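Local coordinates for protein phosphoribosylformylglycinamidine cyclo-ligase (Thermus thermophilus HB8, PDB 5AVM) that probably catalyses the ATP-dependent ring closure of formylglycinamidine ribonucleotide to 5-aminoimidazole ribonucleotide in de novo purine biosynthesis, at residues A263-R267 and G268-I272; G247-P250 and E251-R255. All blocks are in the same frame, centred on the assembly; numbering follows the deposited sequence.

Contact 1 of 2, residues A263-R267 and G268-I272; sequences AEVRR and GSWPI
Ser269 reaches back to Arg266 with both its hydroxyl and its backbone N-H, so that one carbonyl takes two bonds. Ser269 OG donates to Arg266 O over a short 2.5 Å, in the carbonyl plane. Ser269 N also bonds Arg266 O, at 3.3 Å. With chi1 at 52°, OG sits between the backbone N and the carbonyl carbon, the crowded position, which swings it over the turn toward Arg266 O. Arg266 O also lies at the edge of the Trp270 ring, near its plane, 3.6 Å from CZ3 of Trp270. Trp270 CZ3 meets Val265 CG1 at 3.4 Å, the two side chains crossing at about a right angle. Farther out, Trp270 NE1 is bonded to Met296 O, which helps fix the indole, and the ring packs on Phe319 and Val321 of strand 319-326. The loop itself is a type II turn from Arg266 to Ser269, with Gly268 at its third position, where a side chain would run into Arg267 O. The guanidinium of Arg267 forms a salt bridge with Glu287 through NH2. Two donors from Ser269 thus satisfy Arg266 O while the Val265-Trp270 contact stays apolar, consistent with a well-defined turn after strand 261-265.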
ATOM      1  N   ALA B 263     -20.017 -23.505   8.795  1.00 44.02           N
ATOM      2  CA  ALA B 263     -19.256 -23.946   9.962  1.00 44.29           C
ATOM      3  C   ALA B 263     -20.103 -24.023  11.226  1.00 44.85           C
ATOM      4  O   ALA B 263     -21.121 -23.345  11.349  1.00 44.09           O
ATOM      5  CB  ALA B 263     -18.071 -23.021  10.191  1.00 43.59           C
ATOM      6  N   GLU B 264     -19.655 -24.848  12.165  1.00 45.57           N
ATOM      7  CA  GLU B 264     -20.339 -25.046  13.437  1.00 46.05           C
ATOM      8  C   GLU B 264     -19.342 -24.785  14.560  1.00 45.22           C
ATOM      9  O   GLU B 264     -18.437 -25.584  14.788  1.00 45.70           O
ATOM     10  CB  GLU B 264     -20.843 -26.482  13.513  1.00 48.51           C
ATOM     11  CG  GLU B 264     -21.738 -26.796  14.684  1.00 51.71           C
ATOM     12  CD  GLU B 264     -22.193 -28.243  14.663  1.00 54.02           C
ATOM     13  OE1 GLU B 264     -21.392 -29.129  15.043  1.00 54.75           O
ATOM     14  OE2 GLU B 264     -23.349 -28.487  14.244  1.00 54.50           O
ATOM     15  N   VAL B 265     -19.509 -23.668  15.260  1.00 44.33           N
ATOM     16  CA  VAL B 265     -18.599 -23.303  16.344  1.00 44.60           C
ATOM     17  C   VAL B 265     -19.200 -23.483  17.737  1.00 44.82           C
ATOM     18  O   VAL B 265     -20.135 -22.778  18.105  1.00 45.40           O
ATOM     19  CB  VAL B 265     -18.141 -21.829  16.195  1.00 44.35           C
ATOM     20  CG1 VAL B 265     -17.223 -21.442  17.345  1.00 43.99           C
ATOM     21  CG2 VAL B 265     -17.436 -21.639  14.862  1.00 42.78           C
ATOM     22  N   ARG B 266     -18.653 -24.415  18.513  1.00 44.79           N
ATOM     23  CA  ARG B 266     -19.142 -24.658  19.870  1.00 44.78           C
ATOM     24  C   ARG B 266     -18.682 -23.541  20.801  1.00 43.20           C
ATOM     25  O   ARG B 266     -17.484 -23.335  20.972  1.00 43.37           O
ATOM     26  CB  ARG B 266     -18.614 -25.988  20.408  1.00 47.11           C
ATOM     27  CG  ARG B 266     -18.934 -27.207  19.560  1.00 50.47           C
ATOM     28  CD  ARG B 266     -18.568 -28.470  20.328  1.00 53.65           C
ATOM     29  NE  ARG B 266     -17.189 -28.435  20.814  1.00 54.89           N
ATOM     30  CZ  ARG B 266     -16.127 -28.770  20.086  1.00 54.86           C
ATOM     31  NH1 ARG B 266     -16.280 -29.174  18.830  1.00 54.38           N
ATOM     32  NH2 ARG B 266     -14.911 -28.697  20.615  1.00 53.70           N
ATOM     33  N   ARG B 267     -19.630 -22.830  21.408  1.00 42.05           N
ATOM     34  CA  ARG B 267     -19.305 -21.731  22.319  1.00 41.77           C
ATOM     35  C   ARG B 267     -18.540 -22.255  23.531  1.00 41.00           C
ATOM     36  O   ARG B 267     -18.899 -23.286  24.100  1.00 43.00           O
ATOM     37  CB  ARG B 267     -20.582 -21.043  22.810  1.00 41.52           C
ATOM     38  CG  ARG B 267     -21.750 -21.122  21.850  1.00 41.02           C
ATOM     39  CD  ARG B 267     -23.024 -20.617  22.498  1.00 39.84           C
ATOM     40  NE  ARG B 267     -23.050 -19.164  22.591  1.00 39.99           N
ATOM     41  CZ  ARG B 267     -23.910 -18.403  21.926  1.00 40.12           C
ATOM     42  NH1 ARG B 267     -24.810 -18.966  21.127  1.00 38.80           N
ATOM     43  NH2 ARG B 267     -23.875 -17.086  22.058  1.00 38.71           N
ATOM     44  N   GLY B 268     -17.488 -21.545  23.925  1.00 40.04           N
ATOM     45  CA  GLY B 268     -16.704 -21.962  25.074  1.00 37.76           C
ATOM     46  C   GLY B 268     -15.661 -23.031  24.800  1.00 36.60           C
ATOM     47  O   GLY B 268     -15.094 -23.595  25.739  1.00 36.90           O
ATOM     48  N   SER B 269     -15.401 -23.317  23.526  1.00 34.59           N
ATOM     49  CA  SER B 269     -14.410 -24.326  23.167  1.00 32.89           C
ATOM     50  C   SER B 269     -13.026 -23.706  23.048  1.00 31.65           C
ATOM     51  O   SER B 269     -12.046 -24.396  22.756  1.00 31.87           O
ATOM     52  CB  SER B 269     -14.791 -25.021  21.852  1.00 33.23           C
ATOM     53  OG  SER B 269     -15.054 -24.088  20.824  1.00 33.98           O
ATOM     54  N   TRP B 270     -12.951 -22.402  23.298  1.00 29.62           N
ATOM     55  CA  TRP B 270     -11.690 -21.677  23.224  1.00 27.26           C
ATOM     56  C   TRP B 270     -11.683 -20.513  24.215  1.00 27.69           C
ATOM     57  O   TRP B 270     -12.739 -19.977  24.571  1.00 26.93           O
ATOM     58  CB  TRP B 270     -11.470 -21.151  21.797  1.00 25.37           C
ATOM     59  CG  TRP B 270     -12.219 -19.887  21.486  1.00 22.61           C
ATOM     60  CD1 TRP B 270     -11.774 -18.609  21.666  1.00 21.46           C
ATOM     61  CD2 TRP B 270     -13.559 -19.778  20.994  1.00 21.55           C
ATOM     62  NE1 TRP B 270     -12.752 -17.712  21.320  1.00 19.58           N
ATOM     63  CE2 TRP B 270     -13.860 -18.401  20.904  1.00 19.23           C
ATOM     64  CE3 TRP B 270     -14.539 -20.709  20.624  1.00 20.88           C
ATOM     65  CZ2 TRP B 270     -15.098 -17.929  20.461  1.00 17.83           C
ATOM     66  CZ3 TRP B 270     -15.774 -20.239  20.182  1.00 20.45           C
ATOM     67  CH2 TRP B 270     -16.039 -18.859  20.105  1.00 19.12           C
ATOM     68  N   PRO B 271     -10.487 -20.115  24.679  1.00 28.66           N
ATOM     69  CA  PRO B 271     -10.281 -19.018  25.630  1.00 29.63           C
ATOM     70  C   PRO B 271     -10.542 -17.646  25.005  1.00 30.80           C
ATOM     71  O   PRO B 271      -9.970 -17.308  23.969  1.00 31.71           O
ATOM     72  CB  PRO B 271      -8.815 -19.174  26.031  1.00 28.62           C
ATOM     73  CG  PRO B 271      -8.522 -20.608  25.765  1.00 29.38           C
ATOM     74  CD  PRO B 271      -9.228 -20.844  24.470  1.00 29.24           C
ATOM     75  N   ILE B 272     -11.403 -16.857  25.640  1.00 30.74           N
ATOM     76  CA  ILE B 272     -11.720 -15.525  25.147  1.00 29.89           C
ATOM     77  C   ILE B 272     -10.970 -14.486  25.973  1.00 30.82           C
ATOM     78  O   ILE B 272     -11.123 -14.438  27.191  1.00 32.99           O
ATOM     79  CB  ILE B 272     -13.237 -15.246  25.246  1.00 28.99           C
ATOM     80  CG1 ILE B 272     -14.006 -16.281  24.421  1.00 26.86           C
ATOM     81  CG2 ILE B 272     -13.547 -13.835  24.761  1.00 29.48           C
ATOM     82  CD1 ILE B 272     -15.510 -16.089  24.429  1.00 25.56           C
TER

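Contact 2 of 2, residues G247-P250 and E251-R255; sequences GGLP and ENLPR
The carbonyl oxygen of Gly248 is gripped from two points of Asn252. The backbone N of Asn252 donates to Gly248 O over 3.2 Å, the i to i+4 bond of a helical turn. The side-chain ND2 of Asn252 reaches the same Gly248 O at 2.8 Å, coming from above the carbonyl plane, and Glu251 N adds a weak third bond. The amide gets there because CG stands anti to the carbonyl carbon, beside the backbone N (chi1 -61°), and folds back along the helix; ND2 also donates to Gly246 O, just ahead of the helix. With alanine in place of this asparagine, Gly246 O would probably lose this donor and Gly248 O keep its backbone bonds alone, setting the glycine-rich approach freer to shift. One residue on, Leu253 N bonds Leu249 O at 3.0 Å. Their side chains run side by side in the same direction, CD2 of Leu249 pressed tightly against CD1 of Leu253 at 3.3 Å. Glu251 OE1 rests 3.4 Å from Gly247 CA, where a side chain would clash, while Glu251 OE2 forms a short salt bridge with Arg255 NH2. The leucine side of 248-254 packs onto the six-stranded sheet: Leu249 on Leu298 and Val330, Leu253 on Val301 and Val330, with Pro254 also touching Val330.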
ATOM      1  N   GLY B 247     -14.763  -7.637  10.423  1.00 30.01           N
ATOM      2  CA  GLY B 247     -15.953  -8.433  10.157  1.00 29.49           C
ATOM      3  C   GLY B 247     -16.118  -9.601  11.117  1.00 30.01           C
ATOM      4  O   GLY B 247     -17.202 -10.172  11.229  1.00 29.55           O
ATOM      5  N   GLY B 248     -15.036  -9.961  11.803  1.00 30.54           N
ATOM      6  CA  GLY B 248     -15.078 -11.055  12.753  1.00 30.38           C
ATOM      7  C   GLY B 248     -15.170 -12.438  12.135  1.00 31.64           C
ATOM      8  O   GLY B 248     -15.051 -12.615  10.922  1.00 31.51           O
ATOM      9  N   LEU B 249     -15.385 -13.426  12.993  1.00 32.04           N
ATOM     10  CA  LEU B 249     -15.509 -14.814  12.586  1.00 32.73           C
ATOM     11  C   LEU B 249     -16.551 -14.983  11.475  1.00 34.33           C
ATOM     12  O   LEU B 249     -16.300 -15.670  10.485  1.00 35.28           O
ATOM     13  CB  LEU B 249     -15.909 -15.657  13.800  1.00 32.25           C
ATOM     14  CG  LEU B 249     -15.727 -17.177  13.841  1.00 33.69           C
ATOM     15  CD1 LEU B 249     -16.602 -17.721  14.967  1.00 34.45           C
ATOM     16  CD2 LEU B 249     -16.127 -17.831  12.535  1.00 33.43           C
ATOM     17  N   PRO B 250     -17.740 -14.365  11.630  1.00 35.54           N
ATOM     18  CA  PRO B 250     -18.831 -14.449  10.648  1.00 35.88           C
ATOM     19  C   PRO B 250     -18.480 -14.110   9.206  1.00 36.27           C
ATOM     20  O   PRO B 250     -18.874 -14.819   8.280  1.00 36.20           O
ATOM     21  CB  PRO B 250     -19.876 -13.493  11.211  1.00 35.73           C
ATOM     22  CG  PRO B 250     -19.695 -13.653  12.677  1.00 36.93           C
ATOM     23  CD  PRO B 250     -18.187 -13.612  12.817  1.00 35.80           C
ATOM     24  N   GLU B 251     -17.748 -13.022   9.013  1.00 36.95           N
ATOM     25  CA  GLU B 251     -17.374 -12.603   7.672  1.00 36.84           C
ATOM     26  C   GLU B 251     -16.209 -13.399   7.106  1.00 35.55           C
ATOM     27  O   GLU B 251     -16.280 -13.933   6.001  1.00 36.41           O
ATOM     28  CB  GLU B 251     -17.001 -11.124   7.674  1.00 38.61           C
ATOM     29  CG  GLU B 251     -16.494 -10.629   6.338  1.00 43.00           C
ATOM     30  CD  GLU B 251     -15.806  -9.293   6.450  1.00 45.90           C
ATOM     31  OE1 GLU B 251     -16.476  -8.303   6.833  1.00 47.94           O
ATOM     32  OE2 GLU B 251     -14.589  -9.239   6.161  1.00 48.66           O
ATOM     33  N   ASN B 252     -15.141 -13.483   7.887  1.00 34.27           N
ATOM     34  CA  ASN B 252     -13.920 -14.157   7.476  1.00 32.38           C
ATOM     35  C   ASN B 252     -13.898 -15.672   7.312  1.00 32.07           C
ATOM     36  O   ASN B 252     -13.223 -16.179   6.416  1.00 32.31           O
ATOM     37  CB  ASN B 252     -12.801 -13.718   8.408  1.00 30.40           C
ATOM     38  CG  ASN B 252     -12.569 -12.234   8.342  1.00 29.67           C
ATOM     39  OD1 ASN B 252     -12.099 -11.722   7.334  1.00 32.70           O
ATOM     40  ND2 ASN B 252     -12.920 -11.528   9.402  1.00 30.33           N
ATOM     41  N   LEU B 253     -14.614 -16.408   8.150  1.00 31.95           N
ATOM     42  CA  LEU B 253     -14.581 -17.857   8.010  1.00 33.12           C
ATOM     43  C   LEU B 253     -15.238 -18.351   6.720  1.00 33.90           C
ATOM     44  O   LEU B 253     -14.649 -19.137   5.986  1.00 33.93           O
ATOM     45  CB  LEU B 253     -15.236 -18.550   9.216  1.00 33.34           C
ATOM     46  CG  LEU B 253     -14.407 -19.624   9.946  1.00 33.43           C
ATOM     47  CD1 LEU B 253     -15.356 -20.479  10.765  1.00 34.17           C
ATOM     48  CD2 LEU B 253     -13.627 -20.515   8.972  1.00 32.09           C
ATOM     49  N   PRO B 254     -16.466 -17.900   6.426  1.00 35.14           N
ATOM     50  CA  PRO B 254     -17.131 -18.354   5.197  1.00 35.97           C
ATOM     51  C   PRO B 254     -16.305 -18.224   3.913  1.00 36.98           C
ATOM     52  O   PRO B 254     -16.594 -18.892   2.918  1.00 37.48           O
ATOM     53  CB  PRO B 254     -18.399 -17.507   5.167  1.00 35.04           C
ATOM     54  CG  PRO B 254     -18.732 -17.392   6.624  1.00 34.39           C
ATOM     55  CD  PRO B 254     -17.381 -17.083   7.244  1.00 34.39           C
ATOM     56  N   ARG B 255     -15.283 -17.370   3.941  1.00 38.03           N
ATOM     57  CA  ARG B 255     -14.418 -17.148   2.775  1.00 37.94           C
ATOM     58  C   ARG B 255     -13.555 -18.372   2.471  1.00 37.85           C
ATOM     59  O   ARG B 255     -13.300 -18.689   1.305  1.00 38.68           O
ATOM     60  CB  ARG B 255     -13.488 -15.961   3.020  1.00 36.67           C
ATOM     61  CG  ARG B 255     -14.148 -14.753   3.622  1.00 36.47           C
ATOM     62  CD  ARG B 255     -14.635 -13.769   2.590  1.00 36.64           C
ATOM     63  NE  ARG B 255     -14.701 -12.444   3.192  1.00 39.81           N
ATOM     64  CZ  ARG B 255     -13.631 -11.760   3.591  1.00 42.76           C
ATOM     65  NH1 ARG B 255     -12.415 -12.275   3.438  1.00 43.67           N
ATOM     66  NH2 ARG B 255     -13.776 -10.573   4.165  1.00 43.00           N
TER

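In the fold
Both contacts belong to the C-terminal AIR synthase-related domain and follow each other in the chain: helix 248-252 carries contact 2, and the next regular element, strand 261-265, leads into the turn of contact 1. Their centres lie about 14 Å apart, yet the two meet directly through apolar side chains. Ala263 CB packs 3.8 Å from Leu253 CD1, and Val265 CG2 lies 4.0 Å from Leu249 CD1. Val265 is therefore shared, one methyl facing the helix and the other the tryptophan of the turn. The centre of contact 2 is about 12 Å from the centre of the chain. The centre of contact 1 is about 18 Å from the centre of the chain. What joins them is apolar packing of the helix on the sheet.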